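Local coordinates for protein 3,6-diketocamphane 1,6-monooxygenase (Pseudomonas putida, PDB 4UWM) that catalyses the FMNH2- and oxygen-dependent Baeyer-Villiger oxidation of a diketocamphane to a lactone, a step in the breakdown of (-)-camphor, at residues Gly16-Ala19 against Arg20-Phe23; Leu230-His233 against Trp234-Tyr237; Trp358-Ser361 against Leu362-Ile365. All coordinates share one frame; numbering follows the deposited sequence. Where two conformers were deposited one is given.

Contact 1: residues Gly16-Ala19 against Arg20-Phe23; sequences GRSA and RQTF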
loop_
_atom_site.group_PDB
_atom_site.type_symbol
_atom_site.label_atom_id
_atom_site.label_comp_id
_atom_site.label_asym_id
_atom_site.label_seq_id
_atom_site.Cartn_x
_atom_site.Cartn_y
_atom_site.Cartn_z
ATOM N N GLY A 16 -13.028 18.578 -3.393
ATOM C CA GLY A 16 -12.605 19.314 -2.204
ATOM C C GLY A 16 -12.288 18.485 -0.962
ATOM O O GLY A 16 -11.588 18.965 -0.058
ATOM N N ARG A 17 -12.819 17.262 -0.884
ATOM C CA ARG A 17 -12.450 16.347 0.193
ATOM C C ARG A 17 -10.931 16.112 0.182
ATOM O O ARG A 17 -10.324 15.978 -0.884
ATOM C CB ARG A 17 -13.182 15.004 0.064
ATOM C CG ARG A 17 -14.684 15.046 0.273
ATOM C CD ARG A 17 -15.050 15.411 1.690
ATOM N NE ARG A 17 -16.348 14.871 2.041
ATOM C CZ ARG A 17 -17.037 15.239 3.109
ATOM N NH1 ARG A 17 -16.548 16.159 3.914
ATOM N NH2 ARG A 17 -18.196 14.674 3.376
ATOM N N SER A 18 -10.316 16.058 1.360
ATOM C CA SER A 18 -8.866 15.817 1.420
ATOM C C SER A 18 -8.577 14.315 1.337
ATOM O O SER A 18 -9.485 13.503 1.468
ATOM C CB SER A 18 -8.286 16.370 2.713
ATOM O OG SER A 18 -8.778 15.588 3.780
ATOM N N ALA A 19 -7.321 13.968 1.108
ATOM C CA ALA A 19 -6.894 12.565 1.167
ATOM C C ALA A 19 -7.158 11.982 2.558
ATOM O O ALA A 19 -7.656 10.865 2.680
ATOM C CB ALA A 19 -5.429 12.436 0.772
ATOM N N ARG A 20 -6.882 12.747 3.628
ATOM C CA ARG A 20 -7.136 12.218 4.966
ATOM C C ARG A 20 -8.610 11.903 5.232
ATOM O O ARG A 20 -8.926 10.867 5.822
ATOM C CB ARG A 20 -6.547 13.123 6.071
ATOM C CG ARG A 20 -6.560 12.480 7.452
ATOM C CD ARG A 20 -6.077 13.475 8.514
ATOM N NE ARG A 20 -5.678 12.787 9.738
ATOM C CZ ARG A 20 -6.525 12.336 10.660
ATOM N NH1 ARG A 20 -7.833 12.508 10.515
ATOM N NH2 ARG A 20 -6.065 11.713 11.736
ATOM N N GLN A 21 -9.503 12.794 4.804
ATOM C CA GLN A 21 -10.941 12.592 4.995
ATOM C C GLN A 21 -11.421 11.367 4.208
ATOM O O GLN A 21 -12.224 10.584 4.697
ATOM C CB GLN A 21 -11.722 13.825 4.528
ATOM C CG GLN A 21 -11.606 15.062 5.424
ATOM C CD GLN A 21 -12.246 16.279 4.761
ATOM O OE1 GLN A 21 -12.054 16.552 3.565
ATOM N NE2 GLN A 21 -13.029 17.011 5.540
ATOM N N THR A 22 -10.922 11.218 2.989
ATOM C CA THR A 22 -11.318 10.103 2.125
ATOM C C THR A 22 -10.907 8.788 2.785
ATOM O O THR A 22 -11.678 7.822 2.823
ATOM C CB THR A 22 -10.652 10.270 0.739
ATOM O OG1 THR A 22 -11.126 11.478 0.148
ATOM C CG2 THR A 22 -10.948 9.103 -0.210
ATOM N N PHE A 23 -9.668 8.756 3.260
ATOM C CA PHE A 23 -9.084 7.569 3.904
ATOM C C PHE A 23 -9.851 7.212 5.184
ATOM O O PHE A 23 -10.241 6.053 5.386
ATOM C CB PHE A 23 -7.584 7.793 4.139
ATOM C CG PHE A 23 -6.776 6.515 4.247
ATOM C CD1 PHE A 23 -6.550 5.731 3.119
ATOM C CD2 PHE A 23 -6.220 6.119 5.475
ATOM C CE1 PHE A 23 -5.784 4.571 3.204
ATOM C CE2 PHE A 23 -5.466 4.961 5.573
ATOM C CZ PHE A 23 -5.259 4.177 4.429
HETATM O O HOH W 1 -11.463 19.135 2.875
HETATM O O HOH W 2 -14.256 18.415 2.850
#
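S18 and Q21 hold each other twice where helix 19-35 begins. The backbone N of S18 gives its hydrogen to OE1 of Q21 at 2.9 Å, almost straight at 169°; it lies in the plane of that amide and on a lone pair of the oxygen. In return, OG of S18 accepts from the backbone N of Q21 at 3.1 Å. The serine torsion explains this second bond: with chi1 at 68°, OG is tucked between its own backbone N and carbonyl carbon and faces the amide of the first turn. The stem of Q21 closes over the hydroxyl, its CG 3.3 Å from S18 OG. These reciprocal bonds make a capping box with S18 as N-cap, tying the loop that follows strand 4-9 to the helix. Two waters also donate to Q21 OE1, one of them at 2.7 Å while bridging to the carbonyl O of G16. Without the Q21 amide, as with an alanine here, the S18 amide and both waters would probably lose their acceptor, and the incoming loop would be freer to shift. Beside the glutamine, R17 crosses at about a right angle, its guanidinium plane 84° from the amide plane, with CD of R17 resting against OE1 of Q21; its charge is met by D350 and D353. The S18 carbonyl O takes two hydrogens from T22, whose OG1 comes from one side of the carbonyl plane at 2.9 Å and whose backbone N comes from the other at 3.1 Å. T22 OG1 is also bonded to N53. Next along, A19 is buried: its carbonyl O receives the backbone N of F23 at 3.0 Å, and its methyl packs on W94 of the second subunit.

Contact 2: residues Leu230-His233 against Trp234-Tyr237; sequences LKRH and WEVY
The R232 guanidinium has V236 on one face and E235 at its edge. Methyl CG2 of V236 sits 3.5 Å above the guanidinium plane, displaced toward the rim, and is 3.7 Å from CZ of R232. At the edge, NH1 of R232 reaches OE1 of E235 in a salt bridge that lies in the guanidinium plane, while the carboxylate is turned 79° against it, so a single oxygen is met rather than a flat two-pronged pair. The modelled separation of R232 NH1 and E235 OE1, 2.5 Å, is too short to trust in detail, the more so as E235 was built in two conformers. One turn round the helix, CD2 of Y237 lies 3.5 Å above one face of the W234 indole, near its rim; W234 also makes a cation-pi contact with R250.

R232 gets across because its chain bends at chi2 (60°), which curls the guanidinium forward along the helix and over the next turn. Under it the backbone is regular: E235 N to K231 O and V236 N to R232 O are both 2.9 Å, whereas W234 N is further from L230 O. V236 CG2 also lies 3.4 Å from the R232 carbonyl O.

All of this lies on helix 227-244, the crossover of the beta-alpha-beta unit between strands 219-223 and 254-261. R232 NE holds N206 OD1, and H233 NE2 bonds to the carbonyl O of S204, so the helix is fastened to the FMN-binding loop. The N206 bond and the V236 methyl are likely to limit how the guanidinium turns, and E235 probably adds charge balance, its exact grip being doubtful; this is consistent with R232 acting in the second shell, steadying N206 of the FMN site.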
loop_
_atom_site.group_PDB
_atom_site.type_symbol
_atom_site.label_atom_id
_atom_site.label_comp_id
_atom_site.label_asym_id
_atom_site.label_seq_id
_atom_site.Cartn_x
_atom_site.Cartn_y
_atom_site.Cartn_z
ATOM N N LEU A 230 -27.716 -6.854 -18.659
ATOM C CA LEU A 230 -27.478 -7.781 -17.568
ATOM C C LEU A 230 -27.606 -9.222 -18.059
ATOM O O LEU A 230 -26.777 -10.085 -17.748
ATOM C CB LEU A 230 -28.396 -7.499 -16.369
ATOM C CG LEU A 230 -28.055 -8.286 -15.092
ATOM C CD1 LEU A 230 -26.616 -8.041 -14.640
ATOM C CD2 LEU A 230 -29.029 -7.988 -13.960
ATOM N N LYS A 231 -28.635 -9.473 -18.861
ATOM C CA LYS A 231 -28.827 -10.800 -19.428
ATOM C C LYS A 231 -27.742 -11.126 -20.452
ATOM O O LYS A 231 -27.191 -12.223 -20.429
ATOM C CB LYS A 231 -30.237 -10.940 -20.012
ATOM C CG LYS A 231 -31.319 -11.050 -18.942
ATOM C CD LYS A 231 -32.667 -11.449 -19.535
ATOM C CE LYS A 231 -33.286 -10.315 -20.333
ATOM N NZ LYS A 231 -34.306 -10.825 -21.288
ATOM N N ARG A 232 -27.415 -10.171 -21.326
ATOM C CA ARG A 232 -26.317 -10.366 -22.289
ATOM C C ARG A 232 -24.980 -10.698 -21.601
ATOM O O ARG A 232 -24.215 -11.543 -22.074
ATOM C CB ARG A 232 -26.169 -9.143 -23.204
ATOM C CG ARG A 232 -25.233 -9.340 -24.395
ATOM C CD ARG A 232 -25.685 -10.467 -25.314
ATOM N NE ARG A 232 -24.640 -10.835 -26.258
ATOM C CZ ARG A 232 -24.476 -12.048 -26.771
ATOM N NH1 ARG A 232 -25.292 -13.045 -26.439
ATOM N NH2 ARG A 232 -23.478 -12.269 -27.606
ATOM N N HIS A 233 -24.704 -10.029 -20.483
ATOM C CA HIS A 233 -23.498 -10.300 -19.695
ATOM C C HIS A 233 -23.438 -11.760 -19.283
ATOM O O HIS A 233 -22.417 -12.421 -19.498
ATOM C CB HIS A 233 -23.422 -9.379 -18.463
ATOM C CG HIS A 233 -22.812 -8.041 -18.747
ATOM N ND1 HIS A 233 -22.278 -7.242 -17.761
ATOM C CD2 HIS A 233 -22.635 -7.372 -19.914
ATOM C CE1 HIS A 233 -21.810 -6.133 -18.307
ATOM N NE2 HIS A 233 -22.012 -6.189 -19.612
ATOM N N TRP A 234 -24.529 -12.268 -18.709
ATOM C CA TRP A 234 -24.551 -13.663 -18.282
ATOM C C TRP A 234 -24.498 -14.658 -19.460
ATOM O O TRP A 234 -23.835 -15.687 -19.348
ATOM C CB TRP A 234 -25.693 -13.973 -17.309
ATOM C CG TRP A 234 -25.487 -15.315 -16.709
ATOM C CD1 TRP A 234 -26.117 -16.467 -17.057
ATOM C CD2 TRP A 234 -24.526 -15.668 -15.710
ATOM N NE1 TRP A 234 -25.638 -17.511 -16.315
ATOM C CE2 TRP A 234 -24.655 -17.053 -15.480
ATOM C CE3 TRP A 234 -23.574 -14.946 -14.973
ATOM C CZ2 TRP A 234 -23.869 -17.739 -14.548
ATOM C CZ3 TRP A 234 -22.801 -15.623 -14.043
ATOM C CH2 TRP A 234 -22.947 -17.009 -13.843
ATOM N N GLU A 235 -25.178 -14.334 -20.567
ATOM C CA GLU A 235 -25.076 -15.112 -21.808
ATOM C C GLU A 235 -23.615 -15.281 -22.227
ATOM O O GLU A 235 -23.141 -16.404 -22.392
ATOM C CB GLU A 235 -25.835 -14.433 -22.958
ATOM C CG GLU A 235 -27.347 -14.570 -22.923
ATOM C CD GLU A 235 -28.024 -13.869 -24.087
ATOM O OE1 GLU A 235 -27.324 -13.342 -24.972
ATOM O OE2 GLU A 235 -29.266 -13.841 -24.118
ATOM N N VAL A 236 -22.910 -14.152 -22.390
ATOM C CA VAL A 236 -21.529 -14.145 -22.865
ATOM C C VAL A 236 -20.615 -14.913 -21.913
ATOM O O VAL A 236 -19.801 -15.724 -22.353
ATOM C CB VAL A 236 -21.017 -12.709 -23.129
ATOM C CG1 VAL A 236 -19.511 -12.706 -23.366
ATOM C CG2 VAL A 236 -21.740 -12.099 -24.328
ATOM N N TYR A 237 -20.780 -14.675 -20.611
ATOM C CA TYR A 237 -19.972 -15.337 -19.583
ATOM C C TYR A 237 -20.156 -16.845 -19.569
ATOM O O TYR A 237 -19.167 -17.580 -19.543
ATOM C CB TYR A 237 -20.316 -14.802 -18.184
ATOM C CG TYR A 237 -19.553 -15.460 -17.044
ATOM C CD1 TYR A 237 -18.246 -15.053 -16.714
ATOM C CD2 TYR A 237 -20.136 -16.461 -16.276
ATOM C CE1 TYR A 237 -17.556 -15.649 -15.662
ATOM C CE2 TYR A 237 -19.453 -17.054 -15.228
ATOM C CZ TYR A 237 -18.162 -16.644 -14.919
ATOM O OH TYR A 237 -17.479 -17.237 -13.865
#

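Contact 3: residues Trp358-Ser361 against Leu362-Ile365; sequences WFQS and LELI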
loop_
_atom_site.group_PDB
_atom_site.type_symbol
_atom_site.label_atom_id
_atom_site.label_comp_id
_atom_site.label_asym_id
_atom_site.label_seq_id
_atom_site.Cartn_x
_atom_site.Cartn_y
_atom_site.Cartn_z
ATOM N N TRP A 358 -27.223 6.614 6.221
ATOM C CA TRP A 358 -26.533 5.692 5.302
ATOM C C TRP A 358 -26.210 4.347 5.994
ATOM O O TRP A 358 -26.519 3.265 5.479
ATOM C CB TRP A 358 -25.290 6.393 4.725
ATOM C CG TRP A 358 -24.398 5.516 3.922
ATOM C CD1 TRP A 358 -23.159 5.043 4.286
ATOM C CD2 TRP A 358 -24.663 4.990 2.624
ATOM N NE1 TRP A 358 -22.644 4.252 3.290
ATOM C CE2 TRP A 358 -23.540 4.194 2.258
ATOM C CE3 TRP A 358 -25.735 5.108 1.727
ATOM C CZ2 TRP A 358 -23.468 3.526 1.045
ATOM C CZ3 TRP A 358 -25.656 4.445 0.507
ATOM C CH2 TRP A 358 -24.525 3.663 0.177
ATOM N N PHE A 359 -25.618 4.416 7.176
ATOM C CA PHE A 359 -25.407 3.234 8.009
ATOM C C PHE A 359 -26.688 2.415 8.309
ATOM O O PHE A 359 -26.674 1.173 8.233
ATOM C CB PHE A 359 -24.682 3.633 9.297
ATOM C CG PHE A 359 -23.234 4.027 9.089
ATOM C CD1 PHE A 359 -22.570 3.750 7.880
ATOM C CD2 PHE A 359 -22.510 4.628 10.119
ATOM C CE1 PHE A 359 -21.226 4.094 7.706
ATOM C CE2 PHE A 359 -21.171 4.971 9.947
ATOM C CZ PHE A 359 -20.529 4.700 8.736
ATOM N N GLN A 360 -27.785 3.118 8.634
ATOM C CA GLN A 360 -29.093 2.491 8.873
ATOM C C GLN A 360 -29.564 1.769 7.615
ATOM O O GLN A 360 -29.986 0.607 7.679
ATOM C CB GLN A 360 -30.133 3.541 9.298
ATOM C CG GLN A 360 -31.454 2.968 9.803
ATOM C CD GLN A 360 -31.308 2.257 11.138
ATOM O OE1 GLN A 360 -31.764 2.753 12.170
ATOM N NE2 GLN A 360 -30.659 1.096 11.125
ATOM N N SER A 361 -29.489 2.466 6.474
ATOM C CA SER A 361 -29.806 1.896 5.159
ATOM C C SER A 361 -29.041 0.593 4.910
ATOM O O SER A 361 -29.634 -0.417 4.534
ATOM C CB SER A 361 -29.518 2.908 4.034
ATOM O OG SER A 361 -29.727 2.345 2.737
ATOM N N LEU A 362 -27.725 0.617 5.126
ATOM C CA LEU A 362 -26.896 -0.573 4.921
ATOM C C LEU A 362 -27.282 -1.699 5.874
ATOM O O LEU A 362 -27.343 -2.864 5.452
ATOM C CB LEU A 362 -25.388 -0.248 5.014
ATOM C CG LEU A 362 -24.777 0.647 3.927
ATOM C CD1 LEU A 362 -23.290 0.814 4.236
ATOM C CD2 LEU A 362 -24.970 0.076 2.524
ATOM N N GLU A 363 -27.558 -1.359 7.141
ATOM C CA GLU A 363 -28.076 -2.359 8.068
ATOM C C GLU A 363 -29.386 -2.985 7.577
ATOM O O GLU A 363 -29.557 -4.199 7.687
ATOM C CB GLU A 363 -28.248 -1.791 9.467
ATOM C CG GLU A 363 -28.493 -2.860 10.506
ATOM C CD GLU A 363 -28.340 -2.338 11.906
ATOM O OE1 GLU A 363 -28.791 -1.204 12.168
ATOM O OE2 GLU A 363 -27.761 -3.061 12.741
ATOM N N LEU A 364 -30.283 -2.174 7.018
ATOM C CA LEU A 364 -31.569 -2.674 6.534
ATOM C C LEU A 364 -31.410 -3.622 5.345
ATOM O O LEU A 364 -32.028 -4.693 5.309
ATOM C CB LEU A 364 -32.509 -1.523 6.178
ATOM C CG LEU A 364 -33.078 -0.732 7.358
ATOM C CD1 LEU A 364 -33.913 0.433 6.850
ATOM C CD2 LEU A 364 -33.886 -1.625 8.295
ATOM N N ILE A 365 -30.564 -3.227 4.393
ATOM C CA ILE A 365 -30.274 -4.032 3.209
ATOM C C ILE A 365 -29.680 -5.381 3.618
ATOM O O ILE A 365 -30.165 -6.437 3.200
ATOM C CB ILE A 365 -29.332 -3.283 2.241
ATOM C CG1 ILE A 365 -30.036 -2.057 1.653
ATOM C CG2 ILE A 365 -28.835 -4.205 1.129
ATOM C CD1 ILE A 365 -29.095 -0.939 1.240
#
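L362 lies over one face of the W358 indole, its CG 4.1 Å above the ring plane and shifted toward the rim. The two methyls divide the work. CD1 reaches the pyrrole side, 3.6 Å from W358 NE1, and CD2 stands 4.0 Å from W358 CZ2 over the benzene side. The tryptophan puts its ring there by having CG opposite its backbone N (chi1 172°), which lets the indole lean toward the following turn, and the helix bond from L362 N to W358 O, 2.9 Å, fixes the spacing below. Y351 stacks with the same indole. A turn further on, I365 folds back over S361: CG1 is 3.3 Å from the S361 carbonyl O, and CD1 is 3.7 Å from S361 OG. That hydroxyl is buried among apolar groups but satisfied by the backbone N of C261 in strand 254-261.

The side that carries Q360, which is exposed to solvent, is looser. Q360 and E363 cross there with their amide and carboxylate nearly coplanar (24° apart), yet the bond from Q360 NE2 to E363 OE1, 3.1 Å, is weak because it is bent to 121°. Both side chains were built in two conformers, so this pairing should be read with caution. The firmer partner of E363 is K367, which forms a salt bridge with OE2.

The split is that of an amphipathic helix on a beta/alpha barrel. W358, L362 and I365 pack on strand 343-347, with W358, S361, L364 and I365 also on strand 254-261, and F359 and L362 touch Q32 of helix 19-35. This is how the last helix, 356-369, closes the ring of helices against the first in the TIM-barrel fold of the luciferase family.

All three contacts are local: contact 1 runs from a loop into the first turn of helix 19-35, and contacts 2 and 3 lie within helices 227-244 and 356-369, in series along the chain. These helices pack round the parallel sheet that carries the FMN site. Contacts 1 and 2 lie on opposite sides of the chain's centre, their centres about 37 Å apart; the centres of contacts 1 and 3 are about 23 Å apart and those of contacts 2 and 3 about 30 Å, none touching. Strand 254-261 ends the unit containing contact 2 and also underlies contact 3. The first and last helices are neighbours, matching the pairing of strands 4-9 and 343-347 that closes the barrel.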